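Local coordinates for protein alpha-fucosidase (Bifidobacterium bifidum, PDB 2EAB) that probably cleaves alpha-1,2-linked L-fucose from sugar chains, this chain being the catalytic part of a longer, probably membrane-anchored family 95 glycoside hydrolase, at residues 870-873 with 879-882; 793-798 with 844-849; 882-887 with 892-897; 775-780 with 815-820. One frame throughout, in Å; residues are numbered along the deposited sequence.

How the interactions relate
Three of the four contacts build the C-terminal beta domain, and the fourth ties it to the catalytic domain. Interactions 1 and 3 share Leu882 and strand 880-884. Interaction 1 is the hairpin at the partly exposed edge of the five-stranded sheet, held by backbone hydrogen bonds. Interaction 3 lies in the buried space between that sheet and the seven-stranded one, where apolar side chains and one tyrosine hydroxyl do the work. Interaction 2, some 10 Å from interaction 1 between centres, lies on the other face of the five-stranded sheet and mixes alanine-tyrosine packing with water bridges at its rim. Interaction 4, fully buried and nearest the centre of the chain, sets helix 767-780 against the seven-stranded sheet that interaction 3 also uses.

Interaction 1: 870-873 with 879-882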
loop_
_atom_site.group_PDB
_atom_site.type_symbol
_atom_site.label_atom_id
_atom_site.label_comp_id
_atom_site.label_asym_id
_atom_site.label_seq_id
_atom_site.Cartn_x
_atom_site.Cartn_y
_atom_site.Cartn_z
ATOM N N ALA A 870 -7.983 -22.210 -30.372
ATOM C CA ALA A 870 -8.656 -21.594 -29.232
ATOM C C ALA A 870 -10.131 -21.958 -29.225
ATOM O O ALA A 870 -10.858 -21.685 -30.188
ATOM C CB ALA A 870 -8.473 -20.082 -29.239
ATOM N N LYS A 871 -10.551 -22.590 -28.137
ATOM C CA LYS A 871 -11.942 -22.969 -27.937
ATOM C C LYS A 871 -12.715 -21.782 -27.383
ATOM O O LYS A 871 -12.185 -20.990 -26.599
ATOM C CB LYS A 871 -12.040 -24.155 -26.970
ATOM C CG LYS A 871 -11.276 -25.407 -27.410
ATOM C CD LYS A 871 -11.916 -26.082 -28.616
ATOM C CE LYS A 871 -11.011 -27.167 -29.174
ATOM N NZ LYS A 871 -11.533 -27.716 -30.455
ATOM N N VAL A 872 -13.963 -21.648 -27.810
ATOM C CA VAL A 872 -14.865 -20.656 -27.239
ATOM C C VAL A 872 -15.817 -21.383 -26.295
ATOM O O VAL A 872 -16.505 -22.329 -26.702
ATOM C CB VAL A 872 -15.649 -19.887 -28.336
ATOM C CG1 VAL A 872 -16.669 -18.932 -27.715
ATOM C CG2 VAL A 872 -14.698 -19.126 -29.249
ATOM N N VAL A 873 -15.821 -20.961 -25.033
ATOM C CA VAL A 873 -16.762 -21.476 -24.040
ATOM C C VAL A 873 -17.700 -20.348 -23.621
ATOM O O VAL A 873 -17.311 -19.179 -23.632
ATOM C CB VAL A 873 -16.049 -22.115 -22.813
ATOM C CG1 VAL A 873 -15.208 -23.309 -23.251
ATOM C CG2 VAL A 873 -15.190 -21.092 -22.067
ATOM N N ALA A 879 -21.939 -14.809 -21.902
ATOM C CA ALA A 879 -20.554 -14.336 -21.870
ATOM C C ALA A 879 -19.645 -15.466 -22.332
ATOM O O ALA A 879 -19.895 -16.627 -22.014
ATOM C CB ALA A 879 -20.167 -13.875 -20.472
ATOM N N SER A 880 -18.602 -15.118 -23.085
ATOM C CA SER A 880 -17.686 -16.113 -23.643
ATOM C C SER A 880 -16.226 -15.885 -23.266
ATOM O O SER A 880 -15.797 -14.742 -23.050
ATOM C CB SER A 880 -17.802 -16.158 -25.167
ATOM O OG SER A 880 -19.035 -16.724 -25.575
ATOM N N LEU A 881 -15.479 -16.984 -23.191
ATOM C CA LEU A 881 -14.023 -16.949 -23.094
ATOM C C LEU A 881 -13.393 -17.638 -24.292
ATOM O O LEU A 881 -13.957 -18.590 -24.849
ATOM C CB LEU A 881 -13.524 -17.671 -21.841
ATOM C CG LEU A 881 -14.110 -17.392 -20.463
ATOM C CD1 LEU A 881 -13.366 -18.238 -19.453
ATOM C CD2 LEU A 881 -14.011 -15.929 -20.091
ATOM N N LEU A 882 -12.216 -17.152 -24.671
ATOM C CA LEU A 882 -11.296 -17.884 -25.532
ATOM C C LEU A 882 -10.349 -18.669 -24.642
ATOM O O LEU A 882 -9.709 -18.097 -23.753
ATOM C CB LEU A 882 -10.493 -16.914 -26.392
ATOM C CG LEU A 882 -11.241 -16.263 -27.553
ATOM C CD1 LEU A 882 -10.543 -14.987 -27.990
ATOM C CD2 LEU A 882 -11.373 -17.235 -28.725
#
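Val873 and Leu881 form the antiparallel hydrogen-bonded pair of a beta hairpin, strands 871-874 and 880-884, at one edge of the five-stranded sheet of the C-terminal domain. Two backbone bonds close the pair: Val873 N donates to Leu881 O at 3.0 Å, and Leu881 N returns the bond to Val873 O at 2.9 Å. The next pair along, Val872 with Leu882, is non-hydrogen-bonded, and there CA-H...O contacts take over: Val872 CA approaches Leu881 O to 3.3 Å, and Leu882 CA faces Lys871 O. The apolar contacts split by face. On one side Val873 sets CG2 against Leu881 CB at 3.8 Å, and the hairpin 786-796 covers this pair with Phe787 and Tyr795. On the other, Leu882 CD2 touches both Val872 CG2 and the methyl of Ala870, while Tyr859 and Val861 of strand 859-863 close over the leucine. Val872 holds CG1 anti to its own nitrogen (chi1 175°), which carries this methyl to the serine of the facing strand. There CG1 rests 3.9 Å from Ser880 OG, a hydroxyl hydrogen-bonded to Thr874 OG1 at the end of strand 871-874.

Interaction 2: 793-798 with 844-849; sequences KKYVNY and GKQAAV
Ala848 presents its methyl to two tyrosines at once, and it is their CB atoms, not their rings, that it meets: Tyr798 CB at 4.0 Å and Tyr795 CB at 4.1 Å. From there the two rings part. Tyr798 has CG between its backbone N and carbonyl carbon (chi1 66°), which swings the ring away from 844-849 so that its OH can bond Asp695 OD2; its CB stays behind, 3.4 Å from Ala848 O. The Tyr795 ring heads off at a wide angle to it, alongside Leu881 and Val883, and ends in a hydrogen bond to Asp789 OD2. Gln846 OE1 comes up at the edge of this ring, near its plane, 4.4 Å from Tyr795 CD1. Over one face of the same ring, displaced toward its rim, sits Lys793 NZ, the lysine chain curling back so that NZ donates to Lys794 O at 2.8 Å. Water spans the rest of the gap: one molecule takes a bond from Lys793 NZ and gives one to Gln846 OE1, while a second donates to both Lys794 O and Gln846 OE1. The small hairpin 786-796 lies across the outer face of a beta sandwich, right where strand 799-801 joins strand 847-851 in parallel pairing.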
loop_
_atom_site.group_PDB
_atom_site.type_symbol
_atom_site.label_atom_id
_atom_site.label_comp_id
_atom_site.label_asym_id
_atom_site.label_seq_id
_atom_site.Cartn_x
_atom_site.Cartn_y
_atom_site.Cartn_z
ATOM N N LYS A 793 -17.950 -26.465 -16.627
ATOM C CA LYS A 793 -16.499 -26.333 -16.541
ATOM C C LYS A 793 -16.112 -24.972 -15.973
ATOM O O LYS A 793 -16.662 -23.943 -16.370
ATOM C CB LYS A 793 -15.858 -26.554 -17.911
ATOM C CG LYS A 793 -14.338 -26.459 -17.941
ATOM C CD LYS A 793 -13.647 -27.592 -17.196
ATOM C CE LYS A 793 -12.133 -27.500 -17.334
ATOM N NZ LYS A 793 -11.574 -26.237 -16.762
ATOM N N LYS A 794 -15.164 -24.985 -15.037
ATOM C CA LYS A 794 -14.723 -23.766 -14.371
ATOM C C LYS A 794 -13.360 -23.293 -14.864
ATOM O O LYS A 794 -12.460 -24.100 -15.130
ATOM C CB LYS A 794 -14.748 -23.941 -12.850
ATOM C CG LYS A 794 -16.179 -24.066 -12.326
ATOM C CD LYS A 794 -16.275 -24.152 -10.820
ATOM C CE LYS A 794 -17.725 -24.324 -10.382
ATOM N NZ LYS A 794 -18.550 -23.092 -10.562
ATOM N N TYR A 795 -13.229 -21.977 -14.999
ATOM C CA TYR A 795 -11.974 -21.347 -15.394
ATOM C C TYR A 795 -11.655 -20.315 -14.328
ATOM O O TYR A 795 -12.309 -19.275 -14.228
ATOM C CB TYR A 795 -12.075 -20.730 -16.794
ATOM C CG TYR A 795 -12.644 -21.699 -17.809
ATOM C CD1 TYR A 795 -11.819 -22.433 -18.658
ATOM C CD2 TYR A 795 -14.024 -21.905 -17.892
ATOM C CE1 TYR A 795 -12.367 -23.346 -19.572
ATOM C CE2 TYR A 795 -14.573 -22.802 -18.790
ATOM C CZ TYR A 795 -13.740 -23.510 -19.625
ATOM O OH TYR A 795 -14.298 -24.396 -20.514
ATOM N N VAL A 796 -10.664 -20.646 -13.509
ATOM C CA VAL A 796 -10.325 -19.870 -12.327
ATOM C C VAL A 796 -9.314 -18.794 -12.692
ATOM O O VAL A 796 -8.330 -19.066 -13.391
ATOM C CB VAL A 796 -9.766 -20.792 -11.221
ATOM C CG1 VAL A 796 -9.337 -19.993 -10.002
ATOM C CG2 VAL A 796 -10.797 -21.848 -10.827
ATOM N N ASN A 797 -9.545 -17.578 -12.194
ATOM C CA ASN A 797 -8.658 -16.447 -12.445
ATOM C C ASN A 797 -8.494 -16.166 -13.935
ATOM O O ASN A 797 -7.392 -15.919 -14.417
ATOM C CB ASN A 797 -7.306 -16.643 -11.740
ATOM C CG ASN A 797 -7.440 -16.624 -10.231
ATOM O OD1 ASN A 797 -8.493 -16.274 -9.706
ATOM N ND2 ASN A 797 -6.377 -16.995 -9.530
ATOM N N TYR A 798 -9.607 -16.197 -14.663
ATOM C CA TYR A 798 -9.565 -15.907 -16.088
ATOM C C TYR A 798 -9.177 -14.447 -16.313
ATOM O O TYR A 798 -9.462 -13.570 -15.479
ATOM C CB TYR A 798 -10.898 -16.255 -16.773
ATOM C CG TYR A 798 -12.082 -15.405 -16.355
ATOM C CD1 TYR A 798 -12.368 -14.208 -17.008
ATOM C CD2 TYR A 798 -12.929 -15.811 -15.329
ATOM C CE1 TYR A 798 -13.456 -13.421 -16.640
ATOM C CE2 TYR A 798 -14.025 -15.031 -14.952
ATOM C CZ TYR A 798 -14.272 -13.837 -15.610
ATOM O OH TYR A 798 -15.342 -13.041 -15.262
ATOM N N GLY A 844 3.394 -20.274 -18.881
ATOM C CA GLY A 844 2.818 -21.350 -19.695
ATOM C C GLY A 844 1.499 -21.912 -19.191
ATOM O O GLY A 844 1.110 -23.024 -19.561
ATOM N N LYS A 845 0.792 -21.157 -18.354
ATOM C CA LYS A 845 -0.498 -21.615 -17.854
ATOM C C LYS A 845 -1.565 -21.504 -18.942
ATOM O O LYS A 845 -1.444 -20.699 -19.862
ATOM C CB LYS A 845 -0.908 -20.831 -16.599
ATOM C CG LYS A 845 0.120 -20.869 -15.446
ATOM C CD LYS A 845 0.396 -22.287 -14.923
ATOM C CE LYS A 845 1.672 -22.356 -14.070
ATOM N NZ LYS A 845 1.599 -21.602 -12.780
ATOM N N GLN A 846 -2.606 -22.323 -18.834
ATOM C CA GLN A 846 -3.727 -22.236 -19.757
ATOM C C GLN A 846 -4.278 -20.816 -19.776
ATOM O O GLN A 846 -4.477 -20.215 -18.719
ATOM C CB GLN A 846 -4.832 -23.191 -19.333
ATOM C CG GLN A 846 -6.020 -23.169 -20.265
ATOM C CD GLN A 846 -7.153 -24.035 -19.786
ATOM O OE1 GLN A 846 -7.678 -23.854 -18.684
ATOM N NE2 GLN A 846 -7.546 -24.983 -20.614
ATOM N N ALA A 847 -4.501 -20.288 -20.977
ATOM C CA ALA A 847 -5.156 -18.995 -21.132
ATOM C C ALA A 847 -6.667 -19.152 -21.216
ATOM O O ALA A 847 -7.172 -20.057 -21.878
ATOM C CB ALA A 847 -4.630 -18.259 -22.344
ATOM N N ALA A 848 -7.375 -18.266 -20.521
ATOM C CA ALA A 848 -8.827 -18.190 -20.578
ATOM C C ALA A 848 -9.141 -16.705 -20.548
ATOM O O ALA A 848 -8.900 -16.035 -19.535
ATOM C CB ALA A 848 -9.459 -18.924 -19.404
ATOM N N VAL A 849 -9.622 -16.185 -21.675
ATOM C CA VAL A 849 -9.696 -14.745 -21.887
ATOM C C VAL A 849 -11.121 -14.282 -22.181
ATOM O O VAL A 849 -11.738 -14.724 -23.160
ATOM C CB VAL A 849 -8.753 -14.304 -23.037
ATOM C CG1 VAL A 849 -8.765 -12.794 -23.188
ATOM C CG2 VAL A 849 -7.331 -14.802 -22.793
HETATM O O HOH W 1 -8.715 -26.034 -17.264
HETATM O O HOH W 2 -9.864 -23.858 -16.421
#

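Interaction 3: 882-887 with 892-897; sequences LVFDTT and YTITKK
Tyr892 OH is gripped from two directions: Thr887 N donates to it at 2.9 Å, arriving at the ring edge near its plane, and a water sits 2.6 Å from the same Tyr892 OH. That water also reaches Thr887 OG1, which has a protein partner in Thr890 OG1. Next to the hydroxyl, Thr886 lies against the ring, with CB 3.6 Å from Tyr892 CE2 and CG2 close beside it. Thr886 OG1 is occupied by Lys845 O and Ser841 OG. Farther back, Phe884 brings CE1 over one face of the tyrosine, 3.8 Å from Tyr892 CG. The two ring planes stand at 57°, neither stacked nor perpendicular. Phe884 reaches this place because its CG lies between the backbone N and the carbonyl carbon (chi1 54°). A leucine in place of Tyr892 would probably leave Thr887 N and the water without their hydroxyl mate and take the flat face from under Phe884 CE1. At the other end, Leu882 CD1 touches Ile894 CG2 at 3.9 Å, the two side chains lying alongside and pointing opposite ways. No backbone bond joins the strands, and the axes of these short segments come no nearer than 11.4 Å; they belong to the facing sheets of a beta sandwich, with Leu839 of strand 833-841, Val849 of strand 847-851 and Val861 of strand 859-863 packed round the Phe884 ring between them.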
loop_
_atom_site.group_PDB
_atom_site.type_symbol
_atom_site.label_atom_id
_atom_site.label_comp_id
_atom_site.label_asym_id
_atom_site.label_seq_id
_atom_site.Cartn_x
_atom_site.Cartn_y
_atom_site.Cartn_z
ATOM N N LEU A 882 -12.216 -17.152 -24.671
ATOM C CA LEU A 882 -11.296 -17.884 -25.532
ATOM C C LEU A 882 -10.349 -18.669 -24.642
ATOM O O LEU A 882 -9.709 -18.097 -23.753
ATOM C CB LEU A 882 -10.493 -16.914 -26.392
ATOM C CG LEU A 882 -11.241 -16.263 -27.553
ATOM C CD1 LEU A 882 -10.543 -14.987 -27.990
ATOM C CD2 LEU A 882 -11.373 -17.235 -28.725
ATOM N N VAL A 883 -10.266 -19.973 -24.872
ATOM C CA VAL A 883 -9.447 -20.854 -24.052
ATOM C C VAL A 883 -8.397 -21.521 -24.926
ATOM O O VAL A 883 -8.732 -22.173 -25.921
ATOM C CB VAL A 883 -10.307 -21.930 -23.339
ATOM C CG1 VAL A 883 -9.435 -22.862 -22.505
ATOM C CG2 VAL A 883 -11.368 -21.273 -22.463
ATOM N N PHE A 884 -7.131 -21.369 -24.556
ATOM C CA PHE A 884 -6.039 -21.928 -25.345
ATOM C C PHE A 884 -4.820 -22.251 -24.507
ATOM O O PHE A 884 -4.590 -21.640 -23.459
ATOM C CB PHE A 884 -5.678 -21.027 -26.542
ATOM C CG PHE A 884 -5.379 -19.586 -26.185
ATOM C CD1 PHE A 884 -4.063 -19.137 -26.101
ATOM C CD2 PHE A 884 -6.410 -18.670 -25.980
ATOM C CE1 PHE A 884 -3.780 -17.799 -25.801
ATOM C CE2 PHE A 884 -6.135 -17.338 -25.671
ATOM C CZ PHE A 884 -4.822 -16.902 -25.587
ATOM N N ASP A 885 -4.056 -23.238 -24.961
ATOM C CA ASP A 885 -2.771 -23.558 -24.360
ATOM C C ASP A 885 -1.788 -22.437 -24.617
ATOM O O ASP A 885 -1.858 -21.761 -25.638
ATOM C CB ASP A 885 -2.196 -24.841 -24.963
ATOM C CG ASP A 885 -3.011 -26.074 -24.622
ATOM O OD1 ASP A 885 -3.784 -26.057 -23.641
ATOM O OD2 ASP A 885 -2.870 -27.076 -25.353
ATOM N N THR A 886 -0.861 -22.250 -23.685
ATOM C CA THR A 886 0.241 -21.329 -23.910
ATOM C C THR A 886 1.569 -21.970 -23.541
ATOM O O THR A 886 1.622 -23.011 -22.879
ATOM C CB THR A 886 0.107 -20.010 -23.106
ATOM O OG1 THR A 886 0.382 -20.256 -21.724
ATOM C CG2 THR A 886 -1.263 -19.370 -23.273
ATOM N N THR A 887 2.638 -21.320 -23.984
ATOM C CA THR A 887 3.993 -21.706 -23.634
ATOM C C THR A 887 4.705 -20.492 -23.067
ATOM O O THR A 887 4.608 -19.395 -23.624
ATOM C CB THR A 887 4.759 -22.220 -24.856
ATOM O OG1 THR A 887 4.804 -21.204 -25.862
ATOM C CG2 THR A 887 4.070 -23.435 -25.412
ATOM N N TYR A 892 0.787 -13.919 -27.414
ATOM C CA TYR A 892 -0.357 -14.247 -28.256
ATOM C C TYR A 892 -1.107 -12.975 -28.583
ATOM O O TYR A 892 -1.326 -12.130 -27.708
ATOM C CB TYR A 892 -1.257 -15.263 -27.544
ATOM C CG TYR A 892 -0.481 -16.504 -27.199
ATOM C CD1 TYR A 892 -0.436 -17.581 -28.082
ATOM C CD2 TYR A 892 0.269 -16.576 -26.027
ATOM C CE1 TYR A 892 0.310 -18.710 -27.790
ATOM C CE2 TYR A 892 1.021 -17.697 -25.729
ATOM C CZ TYR A 892 1.034 -18.762 -26.612
ATOM O OH TYR A 892 1.785 -19.869 -26.317
ATOM N N THR A 893 -1.472 -12.830 -29.850
ATOM C CA THR A 893 -2.163 -11.641 -30.307
ATOM C C THR A 893 -3.614 -11.984 -30.627
ATOM O O THR A 893 -3.891 -12.921 -31.387
ATOM C CB THR A 893 -1.447 -11.012 -31.525
ATOM O OG1 THR A 893 -0.071 -10.776 -31.199
ATOM C CG2 THR A 893 -2.091 -9.695 -31.919
ATOM N N ILE A 894 -4.529 -11.228 -30.030
ATOM C CA ILE A 894 -5.961 -11.474 -30.156
ATOM C C ILE A 894 -6.608 -10.299 -30.869
ATOM O O ILE A 894 -6.488 -9.154 -30.428
ATOM C CB ILE A 894 -6.618 -11.708 -28.775
ATOM C CG1 ILE A 894 -5.866 -12.802 -28.003
ATOM C CG2 ILE A 894 -8.087 -12.070 -28.937
ATOM C CD1 ILE A 894 -6.314 -12.975 -26.562
ATOM N N THR A 895 -7.275 -10.594 -31.984
ATOM C CA THR A 895 -7.849 -9.568 -32.855
ATOM C C THR A 895 -9.236 -9.985 -33.334
ATOM O O THR A 895 -9.575 -11.164 -33.296
ATOM C CB THR A 895 -6.959 -9.330 -34.093
ATOM O OG1 THR A 895 -6.647 -10.592 -34.698
ATOM C CG2 THR A 895 -5.668 -8.612 -33.711
ATOM N N LYS A 896 -10.029 -9.012 -33.783
ATOM C CA LYS A 896 -11.363 -9.283 -34.326
ATOM C C LYS A 896 -11.291 -10.181 -35.550
ATOM O O LYS A 896 -10.459 -9.967 -36.438
ATOM C CB LYS A 896 -12.052 -7.991 -34.754
ATOM C CG LYS A 896 -12.528 -7.086 -33.641
ATOM C CD LYS A 896 -13.307 -5.903 -34.220
ATOM C CE LYS A 896 -12.468 -5.049 -35.174
ATOM N NZ LYS A 896 -11.290 -4.409 -34.516
ATOM N N LYS A 897 -12.176 -11.172 -35.605
ATOM C CA LYS A 897 -12.334 -11.983 -36.810
ATOM C C LYS A 897 -12.919 -11.139 -37.940
ATOM O O LYS A 897 -13.739 -10.248 -37.705
ATOM C CB LYS A 897 -13.237 -13.184 -36.544
ATOM C CG LYS A 897 -12.620 -14.244 -35.646
ATOM C CD LYS A 897 -13.558 -15.428 -35.455
ATOM C CE LYS A 897 -14.774 -15.051 -34.622
ATOM N NZ LYS A 897 -15.793 -16.138 -34.613
HETATM O O HOH W 3 2.574 -21.516 -28.218
#

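Interaction 4: 775-780 with 815-820; sequences GVDEML and SGLVAR. With EDO (1,2-ethanediol), chain G.
Leu817 reaches from its strand to Asp777 and Leu780 on the last turns of helix 767-780. Its CB points toward the helix, and CG continues anti to the carbonyl carbon (chi1 -58°), which puts the fork against one side of the helix. One branch, CD1, rests on Leu780 CB at 4.3 Å. The other, CD2, stops 3.5 Å from Asp777 OD1. That carboxylate has bonds of its own, OD1 to Tyr376 OH and OD2 to Ser434 OG, so the methyl packs against a group already pinned. Gly816, at positive phi, and Leu817 both face Val825 of strand 823-830, a G1 beta bulge. It sits where the seven-stranded sheet of the C-terminal domain meets the catalytic domain. Farther along, the two segments are joined indirectly. Glu778 starts away from the strand but bends at chi2 (-68°), bringing its carboxylate back toward Arg820. A 1,2-ethanediol, probably from the crystallisation liquor, fills the gap: its O1 donates to Glu778 OE2 at 2.8 Å and accepts from Arg820 NH2 at 3.0 Å, nearly straight at 167°. A water links Glu778 OE1 to Arg820 NH1 beside it. An alanine at Glu778 would probably leave the diol O1 without its acceptor, the water without one of its two, and Arg734, salt-bridged to OE1, without this carboxylate mate. Arg820 NE pairs with Glu520, a calcium ligand in a crystal structure of this protein, although no calcium is bound there in this chain, and Arg820 NH2 pairs with Glu517.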
loop_
_atom_site.group_PDB
_atom_site.type_symbol
_atom_site.label_atom_id
_atom_site.label_comp_id
_atom_site.label_asym_id
_atom_site.label_seq_id
_atom_site.Cartn_x
_atom_site.Cartn_y
_atom_site.Cartn_z
ATOM N N GLY A 775 -7.112 1.001 -8.977
ATOM C CA GLY A 775 -8.452 1.175 -9.532
ATOM C C GLY A 775 -8.449 1.297 -11.044
ATOM O O GLY A 775 -9.281 0.707 -11.733
ATOM N N VAL A 776 -7.501 2.065 -11.570
ATOM C CA VAL A 776 -7.331 2.166 -13.016
ATOM C C VAL A 776 -6.984 0.795 -13.607
ATOM O O VAL A 776 -7.563 0.387 -14.621
ATOM C CB VAL A 776 -6.284 3.230 -13.396
ATOM C CG1 VAL A 776 -6.014 3.215 -14.893
ATOM C CG2 VAL A 776 -6.757 4.614 -12.962
ATOM N N ASP A 777 -6.062 0.074 -12.972
ATOM C CA ASP A 777 -5.748 -1.282 -13.417
ATOM C C ASP A 777 -7.005 -2.137 -13.502
ATOM O O ASP A 777 -7.219 -2.809 -14.507
ATOM C CB ASP A 777 -4.731 -1.960 -12.497
ATOM C CG ASP A 777 -3.306 -1.482 -12.727
ATOM O OD1 ASP A 777 -3.091 -0.613 -13.592
ATOM O OD2 ASP A 777 -2.388 -1.983 -12.033
ATOM N N GLU A 778 -7.844 -2.086 -12.462
ATOM C CA GLU A 778 -9.045 -2.917 -12.411
ATOM C C GLU A 778 -10.081 -2.519 -13.461
ATOM O O GLU A 778 -10.871 -3.355 -13.884
ATOM C CB GLU A 778 -9.668 -2.926 -11.009
ATOM C CG GLU A 778 -8.767 -3.493 -9.905
ATOM C CD GLU A 778 -8.485 -4.989 -10.021
ATOM O OE1 GLU A 778 -9.436 -5.791 -10.152
ATOM O OE2 GLU A 778 -7.293 -5.364 -9.944
ATOM N N MET A 779 -10.076 -1.261 -13.896
ATOM C CA MET A 779 -10.947 -0.861 -15.004
ATOM C C MET A 779 -10.533 -1.508 -16.319
ATOM O O MET A 779 -11.382 -1.871 -17.138
ATOM C CB MET A 779 -10.980 0.657 -15.159
ATOM C CG MET A 779 -11.873 1.343 -14.141
ATOM S SD MET A 779 -12.246 3.045 -14.566
ATOM C CE MET A 779 -10.786 3.745 -13.840
ATOM N N LEU A 780 -9.225 -1.652 -16.506
ATOM C CA LEU A 780 -8.676 -2.118 -17.775
ATOM C C LEU A 780 -8.423 -3.619 -17.817
ATOM O O LEU A 780 -8.373 -4.208 -18.904
ATOM C CB LEU A 780 -7.394 -1.357 -18.113
ATOM C CG LEU A 780 -7.516 0.170 -18.109
ATOM C CD1 LEU A 780 -6.167 0.792 -18.408
ATOM C CD2 LEU A 780 -8.570 0.660 -19.101
ATOM N N SER A 815 -0.064 -1.120 -21.950
ATOM C CA SER A 815 0.823 -2.259 -22.087
ATOM C C SER A 815 1.512 -2.522 -20.765
ATOM O O SER A 815 1.785 -1.592 -19.998
ATOM C CB SER A 815 1.850 -2.028 -23.201
ATOM O OG SER A 815 2.677 -0.914 -22.923
ATOM N N GLY A 816 1.772 -3.796 -20.494
ATOM C CA GLY A 816 2.588 -4.170 -19.353
ATOM C C GLY A 816 1.863 -4.467 -18.055
ATOM O O GLY A 816 2.517 -4.663 -17.033
ATOM N N LEU A 817 0.533 -4.492 -18.070
ATOM C CA LEU A 817 -0.205 -4.925 -16.880
ATOM C C LEU A 817 -0.001 -6.418 -16.675
ATOM O O LEU A 817 0.407 -7.120 -17.605
ATOM C CB LEU A 817 -1.693 -4.599 -17.002
ATOM C CG LEU A 817 -2.043 -3.127 -17.224
ATOM C CD1 LEU A 817 -3.550 -2.942 -17.205
ATOM C CD2 LEU A 817 -1.382 -2.210 -16.188
ATOM N N VAL A 818 -0.269 -6.910 -15.467
ATOM C CA VAL A 818 -0.086 -8.324 -15.179
ATOM C C VAL A 818 -1.392 -8.910 -14.668
ATOM O O VAL A 818 -2.078 -8.303 -13.825
ATOM C CB VAL A 818 1.070 -8.574 -14.171
ATOM C CG1 VAL A 818 1.363 -10.062 -14.050
ATOM C CG2 VAL A 818 2.329 -7.844 -14.603
ATOM N N ALA A 819 -1.729 -10.081 -15.207
ATOM C CA ALA A 819 -2.878 -10.864 -14.779
ATOM C C ALA A 819 -2.435 -12.068 -13.966
ATOM O O ALA A 819 -1.339 -12.607 -14.158
ATOM C CB ALA A 819 -3.679 -11.320 -15.987
ATOM N N ARG A 820 -3.307 -12.484 -13.058
ATOM C CA ARG A 820 -3.088 -13.696 -12.287
ATOM C C ARG A 820 -2.818 -14.887 -13.215
ATOM O O ARG A 820 -3.357 -14.972 -14.325
ATOM C CB ARG A 820 -4.271 -13.947 -11.357
ATOM C CG ARG A 820 -4.322 -12.925 -10.228
ATOM C CD ARG A 820 -5.553 -13.107 -9.365
ATOM N NE ARG A 820 -5.741 -12.039 -8.382
ATOM C CZ ARG A 820 -6.338 -10.880 -8.648
ATOM N NH1 ARG A 820 -6.781 -10.625 -9.876
ATOM N NH2 ARG A 820 -6.492 -9.977 -7.687
HETATM C C1 EDO G . -7.292 -6.636 -6.551
HETATM O O1 EDO G . -7.663 -7.219 -7.898
HETATM C C2 EDO G . -5.777 -6.205 -6.667
HETATM O O2 EDO G . -5.021 -7.391 -7.017
HETATM O O HOH W 4 -8.919 -8.534 -10.646
#